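Local coordinates for protein NADH dehydrogenase (Methanothermobacter marburgensis, PDB 4R81) that probably acts as an FMN-dependent NAD(P)H:quinone oxidoreductase with a flavodoxin-like fold, passing electrons from a nicotinamide cofactor to a quinone, at residues T36-D41 against I79-A84; E74-I79 against Y110-F115. One frame throughout, in Å; residues are numbered along the deposited sequence.

Contact 1. Residues T36-D41 against I79-A84; sequences TYEVGD and IGRADA
Glu38 and Arg81 meet in a salt bridge at the protein surface, and within these segments no other residue pair comes within contact distance. Traced outward from CB, the Glu38 side chain leaves strand 36-41 on the side facing residues 79-84. CG lies opposite the backbone N (chi1 -180°) and the chain stays extended beyond CG, which spends its full length on crossing the space between strand and turn. CB and CG themselves touch nothing of Arg81. CD is the first atom to approach, 3.6 Å from Arg81 NH2 and in the plane of the guanidinium at its edge. The bond proper is made by OE1, which accepts from Arg81 NH2 at 2.8 Å. It is fairly straight (N-H...O 163°), uses the syn lone pair of OE1, and the carboxylate and guanidinium planes are only 12° apart. OE2 stays 3.6 Å from the same NH2, and the pairing is therefore one-pronged, with OE2 also in a long, weak ion pair with Arg78. In the flavodoxin-like fold, strand 36-41 is an outermost strand of the parallel sheet, while Arg81 follows helix 70-80 on the way into strand 84-90; the bridge thus ties the sheet edge to a helix-to-strand connection. A water adds a second link: it donates to Glu38 OE1 at 2.9 Å and accepts from Arg81 NE at 3.1 Å, closing a ring through CZ and NH2. With an alanine at Glu38, Arg81 NH2 would probably lose its anionic mate and the water one of its two anchors, leaving the guanidinium freer to swing. The bend of the arginine chain at chi3 brings NE and NH2 round to serve the water and OE1 respectively.

Contact 2. Residues E74-I79 against Y110-F115; sequences EEHERI and YGYAYF
The imidazole of His76 and the phenol ring of Tyr112 lie face to face, with centroids 3.6 Å apart and planes inclined by 15°. Over one face of the His76 ring sits Tyr112 CD2, displaced toward the rim; over the facing side of the Tyr112 ring, His76 CE1 is likewise off centre. The closest atoms are His76 NE2 and Tyr112 CD2, at 3.3 Å. His76 CD2 lies 3.4 Å from Tyr112 CE2, so the overlap continues along one side of the phenol. The two side chains run past each other in opposite directions: Tyr112, with CG opposite its backbone N (chi1 178°), reaches toward the helix, while His76 reaches out from it. His76 NE2 is also hydrogen-bonded to the backbone O of Val107. Together with the stack, that bond probably limits how far the ring can turn, and it indicates that NE2 carries a proton.

The far end of the phenol continues past the imidazole to Ile79, about one helical turn further on. There Tyr112 OH rests 3.4 Å from Ile79 CG2 and 3.7 Å from its CD1, a hydroxyl against aliphatic carbon with no hydrogen bond between the two segments. Elsewhere on the helix, Glu74 and Glu75 join Arg78 in a salt-bridge network: Arg78 NE donates to Glu74 OE2 at 2.6 Å, whereas Glu75 meets Arg78 by charge alone. Glu75 OE1 also accepts from Trp103 NE1, joining the network to helix 98-107. The arrangement is an aromatic stack between a helix and an irregular loop: in this flavodoxin-like domain it packs the long connection between helix 98-107 and strand 129-135 against helix 70-80, away from the residues that bind the flavin.

Overall arrangement
Contacts 1 and 2 use successive parts of one element, helix 70-80 and the turn that follows it, and share Ile79; their centres are 13 Å apart. Contact 1 joins the end of this element to edge strand 36-41, whereas contact 2 joins the helix to loop 110-115. Arg78 connects them directly: its NE lies 3.6 Å from Glu38 OE2, a long and weak ion pair, so the glutamate of contact 1 also adjoins the charge network of contact 2. Along the chain the segments alternate. Both contacts lie away from the residues that bind FMN, although the His76 side chain is about 12 Å from a bound FMN.

Contact 1. Residues T36-D41 against I79-A84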
loop_
_atom_site.group_PDB
_atom_site.type_symbol
_atom_site.label_atom_id
_atom_site.label_comp_id
_atom_site.label_asym_id
_atom_site.label_seq_id
_atom_site.Cartn_x
_atom_site.Cartn_y
_atom_site.Cartn_z
ATOM N N THR A 36 3.811 -2.319 -28.627
ATOM C CA THR A 36 4.160 -0.916 -28.385
ATOM C C THR A 36 3.878 -0.545 -26.937
ATOM O O THR A 36 3.215 -1.290 -26.218
ATOM C CB THR A 36 3.407 0.053 -29.321
ATOM O OG1 THR A 36 1.999 -0.039 -29.077
ATOM C CG2 THR A 36 3.693 -0.273 -30.777
ATOM N N TYR A 37 4.358 0.612 -26.502
ATOM C CA TYR A 37 4.157 0.985 -25.104
ATOM C C TYR A 37 4.296 2.484 -24.823
ATOM O O TYR A 37 4.857 3.245 -25.620
ATOM C CB TYR A 37 5.098 0.181 -24.187
ATOM C CG TYR A 37 6.553 0.471 -24.461
ATOM C CD1 TYR A 37 7.214 1.500 -23.794
ATOM C CD2 TYR A 37 7.253 -0.257 -25.412
ATOM C CE1 TYR A 37 8.535 1.785 -24.060
ATOM C CE2 TYR A 37 8.575 0.019 -25.687
ATOM C CZ TYR A 37 9.210 1.041 -25.010
ATOM O OH TYR A 37 10.523 1.312 -25.286
ATOM N N GLU A 38 3.756 2.892 -23.677
ATOM C CA GLU A 38 3.958 4.226 -23.137
ATOM C C GLU A 38 4.278 4.053 -21.662
ATOM O O GLU A 38 3.600 3.300 -20.971
ATOM C CB GLU A 38 2.699 5.095 -23.299
ATOM C CG GLU A 38 2.873 6.518 -22.750
ATOM C CD GLU A 38 1.653 7.406 -22.944
ATOM O OE1 GLU A 38 0.674 6.971 -23.591
ATOM O OE2 GLU A 38 1.672 8.551 -22.436
ATOM N N VAL A 39 5.312 4.741 -21.183
ATOM C CA VAL A 39 5.685 4.655 -19.775
ATOM C C VAL A 39 5.176 5.844 -18.978
ATOM O O VAL A 39 5.440 7.001 -19.333
ATOM C CB VAL A 39 7.214 4.543 -19.582
ATOM C CG1 VAL A 39 7.554 4.426 -18.093
ATOM C CG2 VAL A 39 7.755 3.347 -20.354
ATOM N N GLY A 40 4.449 5.544 -17.901
ATOM C CA GLY A 40 4.078 6.547 -16.925
ATOM C C GLY A 40 5.020 6.445 -15.740
ATOM O O GLY A 40 4.831 5.609 -14.857
ATOM N N ASP A 41 6.062 7.270 -15.751
ATOM C CA ASP A 41 7.070 7.302 -14.688
ATOM C C ASP A 41 6.522 8.248 -13.628
ATOM O O ASP A 41 6.697 9.471 -13.713
ATOM C CB ASP A 41 8.409 7.806 -15.259
ATOM C CG ASP A 41 9.565 7.736 -14.256
ATOM O OD1 ASP A 41 9.337 7.892 -13.041
ATOM O OD2 ASP A 41 10.724 7.546 -14.695
ATOM N N ILE A 79 -4.688 4.726 -20.400
ATOM C CA ILE A 79 -5.221 3.370 -20.272
ATOM C C ILE A 79 -6.120 3.029 -21.466
ATOM O O ILE A 79 -6.091 1.903 -21.988
ATOM C CB ILE A 79 -5.988 3.208 -18.941
ATOM C CG1 ILE A 79 -5.041 3.463 -17.765
ATOM C CG2 ILE A 79 -6.631 1.829 -18.843
ATOM C CD1 ILE A 79 -5.734 3.591 -16.413
ATOM N N GLY A 80 -6.905 4.007 -21.908
ATOM C CA GLY A 80 -7.809 3.802 -23.026
ATOM C C GLY A 80 -7.115 3.416 -24.319
ATOM O O GLY A 80 -7.686 2.694 -25.138
ATOM N N ARG A 81 -5.886 3.898 -24.505
ATOM C CA ARG A 81 -5.120 3.604 -25.718
ATOM C C ARG A 81 -4.502 2.210 -25.659
ATOM O O ARG A 81 -4.029 1.691 -26.669
ATOM C CB ARG A 81 -4.016 4.646 -25.940
ATOM C CG ARG A 81 -4.538 6.063 -26.164
ATOM C CD ARG A 81 -3.478 6.982 -26.767
ATOM N NE ARG A 81 -2.422 7.348 -25.824
ATOM C CZ ARG A 81 -2.455 8.427 -25.046
ATOM N NH1 ARG A 81 -3.497 9.244 -25.080
ATOM N NH2 ARG A 81 -1.445 8.689 -24.225
ATOM N N ALA A 82 -4.533 1.603 -24.478
ATOM C CA ALA A 82 -3.809 0.361 -24.237
ATOM C C ALA A 82 -4.662 -0.900 -24.332
ATOM O O ALA A 82 -5.872 -0.880 -24.087
ATOM C CB ALA A 82 -3.107 0.417 -22.889
ATOM N N ASP A 83 -4.004 -2.001 -24.688
ATOM C CA ASP A 83 -4.614 -3.321 -24.656
ATOM C C ASP A 83 -4.165 -4.035 -23.386
ATOM O O ASP A 83 -4.790 -5.002 -22.942
ATOM C CB ASP A 83 -4.193 -4.131 -25.890
ATOM C CG ASP A 83 -4.468 -3.398 -27.196
ATOM O OD1 ASP A 83 -5.653 -3.278 -27.577
ATOM O OD2 ASP A 83 -3.500 -2.945 -27.846
ATOM N N ALA A 84 -3.080 -3.539 -22.796
ATOM C CA ALA A 84 -2.480 -4.174 -21.629
ATOM C C ALA A 84 -1.921 -3.117 -20.685
ATOM O O ALA A 84 -1.589 -2.019 -21.115
ATOM C CB ALA A 84 -1.370 -5.131 -22.071
HETATM O O HOH W 1 0.416 6.289 -26.350
#

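Contact 2. Residues E74-I79 against Y110-F115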
loop_
_atom_site.group_PDB
_atom_site.type_symbol
_atom_site.label_atom_id
_atom_site.label_comp_id
_atom_site.label_asym_id
_atom_site.label_seq_id
_atom_site.Cartn_x
_atom_site.Cartn_y
_atom_site.Cartn_z
ATOM N N GLU A 74 -6.175 12.250 -17.711
ATOM C CA GLU A 74 -5.050 11.891 -18.569
ATOM C C GLU A 74 -4.653 10.426 -18.398
ATOM O O GLU A 74 -4.325 9.752 -19.374
ATOM C CB GLU A 74 -3.846 12.808 -18.304
ATOM C CG GLU A 74 -2.521 12.299 -18.864
ATOM C CD GLU A 74 -2.426 12.403 -20.378
ATOM O OE1 GLU A 74 -3.249 13.129 -20.985
ATOM O OE2 GLU A 74 -1.518 11.764 -20.962
ATOM N N GLU A 75 -4.684 9.931 -17.164
ATOM C CA GLU A 75 -4.379 8.521 -16.929
ATOM C C GLU A 75 -5.413 7.627 -17.610
ATOM O O GLU A 75 -5.068 6.602 -18.205
ATOM C CB GLU A 75 -4.290 8.216 -15.430
ATOM C CG GLU A 75 -3.114 8.907 -14.740
ATOM C CD GLU A 75 -1.780 8.562 -15.379
ATOM O OE1 GLU A 75 -1.378 7.371 -15.329
ATOM O OE2 GLU A 75 -1.134 9.480 -15.948
ATOM N N HIS A 76 -6.679 8.026 -17.539
ATOM C CA HIS A 76 -7.737 7.252 -18.172
ATOM C C HIS A 76 -7.572 7.220 -19.695
ATOM O O HIS A 76 -7.840 6.200 -20.326
ATOM C CB HIS A 76 -9.115 7.774 -17.762
ATOM C CG HIS A 76 -9.435 7.545 -16.319
ATOM N ND1 HIS A 76 -10.639 7.911 -15.751
ATOM C CD2 HIS A 76 -8.711 6.975 -15.326
ATOM C CE1 HIS A 76 -10.636 7.586 -14.472
ATOM N NE2 HIS A 76 -9.478 7.018 -14.186
ATOM N N GLU A 77 -7.116 8.327 -20.278
ATOM C CA GLU A 77 -6.825 8.353 -21.712
ATOM C C GLU A 77 -5.683 7.407 -22.071
ATOM O O GLU A 77 -5.757 6.678 -23.064
ATOM C CB GLU A 77 -6.486 9.770 -22.171
ATOM C CG GLU A 77 -7.643 10.741 -22.122
ATOM C CD GLU A 77 -7.347 12.017 -22.885
ATOM O OE1 GLU A 77 -6.657 11.937 -23.925
ATOM O OE2 GLU A 77 -7.799 13.097 -22.443
ATOM N N ARG A 78 -4.626 7.427 -21.266
ATOM C CA ARG A 78 -3.484 6.538 -21.478
ATOM C C ARG A 78 -3.887 5.067 -21.405
ATOM O O ARG A 78 -3.480 4.260 -22.246
ATOM C CB ARG A 78 -2.377 6.847 -20.465
ATOM C CG ARG A 78 -1.747 8.218 -20.674
ATOM C CD ARG A 78 -0.798 8.594 -19.547
ATOM N NE ARG A 78 -0.212 9.916 -19.746
ATOM C CZ ARG A 78 0.831 10.381 -19.068
ATOM N NH1 ARG A 78 1.420 9.621 -18.154
ATOM N NH2 ARG A 78 1.298 11.596 -19.316
ATOM N N ILE A 79 -4.688 4.726 -20.400
ATOM C CA ILE A 79 -5.221 3.370 -20.272
ATOM C C ILE A 79 -6.120 3.029 -21.466
ATOM O O ILE A 79 -6.091 1.903 -21.988
ATOM C CB ILE A 79 -5.988 3.208 -18.941
ATOM C CG1 ILE A 79 -5.041 3.463 -17.765
ATOM C CG2 ILE A 79 -6.631 1.829 -18.843
ATOM C CD1 ILE A 79 -5.734 3.591 -16.413
ATOM N N TYR A 110 -14.867 5.877 -9.037
ATOM C CA TYR A 110 -16.228 5.390 -9.160
ATOM C C TYR A 110 -16.779 5.797 -10.522
ATOM O O TYR A 110 -16.634 6.951 -10.947
ATOM C CB TYR A 110 -17.123 5.925 -8.041
ATOM C CG TYR A 110 -18.504 5.325 -8.105
ATOM C CD1 TYR A 110 -19.494 5.900 -8.887
ATOM C CD2 TYR A 110 -18.806 4.155 -7.418
ATOM C CE1 TYR A 110 -20.743 5.341 -8.978
ATOM C CE2 TYR A 110 -20.055 3.591 -7.498
ATOM C CZ TYR A 110 -21.022 4.190 -8.278
ATOM O OH TYR A 110 -22.273 3.636 -8.368
ATOM N N GLY A 111 -17.410 4.840 -11.202
ATOM C CA GLY A 111 -17.947 5.074 -12.530
ATOM C C GLY A 111 -16.986 4.653 -13.625
ATOM O O GLY A 111 -17.372 4.564 -14.791
ATOM N N TYR A 112 -15.737 4.393 -13.245
ATOM C CA TYR A 112 -14.704 3.974 -14.187
ATOM C C TYR A 112 -14.182 2.575 -13.858
ATOM O O TYR A 112 -14.345 1.638 -14.648
ATOM C CB TYR A 112 -13.547 4.975 -14.175
ATOM C CG TYR A 112 -12.394 4.603 -15.085
ATOM C CD1 TYR A 112 -12.534 4.642 -16.466
ATOM C CD2 TYR A 112 -11.164 4.222 -14.562
ATOM C CE1 TYR A 112 -11.478 4.313 -17.301
ATOM C CE2 TYR A 112 -10.107 3.889 -15.384
ATOM C CZ TYR A 112 -10.269 3.935 -16.753
ATOM O OH TYR A 112 -9.220 3.603 -17.581
ATOM N N ALA A 113 -13.549 2.440 -12.693
ATOM C CA ALA A 113 -12.966 1.164 -12.271
ATOM C C ALA A 113 -13.985 0.242 -11.608
ATOM O O ALA A 113 -13.810 -0.977 -11.582
ATOM C CB ALA A 113 -11.781 1.396 -11.338
ATOM N N TYR A 114 -15.042 0.831 -11.060
ATOM C CA TYR A 114 -16.088 0.063 -10.405
ATOM C C TYR A 114 -17.343 0.911 -10.292
ATOM O O TYR A 114 -17.262 2.137 -10.217
ATOM C CB TYR A 114 -15.632 -0.393 -9.011
ATOM C CG TYR A 114 -15.490 0.712 -7.976
ATOM C CD1 TYR A 114 -14.374 1.543 -7.964
ATOM C CD2 TYR A 114 -16.459 0.903 -6.997
ATOM C CE1 TYR A 114 -14.236 2.547 -7.015
ATOM C CE2 TYR A 114 -16.331 1.904 -6.046
ATOM C CZ TYR A 114 -15.216 2.721 -6.059
ATOM O OH TYR A 114 -15.086 3.713 -5.112
ATOM N N PHE A 115 -18.498 0.251 -10.307
ATOM C CA PHE A 115 -19.770 0.893 -9.989
ATOM C C PHE A 115 -20.842 -0.154 -9.738
ATOM O O PHE A 115 -20.756 -1.260 -10.266
ATOM C CB PHE A 115 -20.215 1.864 -11.087
ATOM C CG PHE A 115 -20.227 1.271 -12.466
ATOM C CD1 PHE A 115 -21.233 0.400 -12.859
ATOM C CD2 PHE A 115 -19.246 1.614 -13.381
ATOM C CE1 PHE A 115 -21.244 -0.138 -14.134
ATOM C CE2 PHE A 115 -19.252 1.088 -14.657
ATOM C CZ PHE A 115 -20.251 0.208 -15.035
#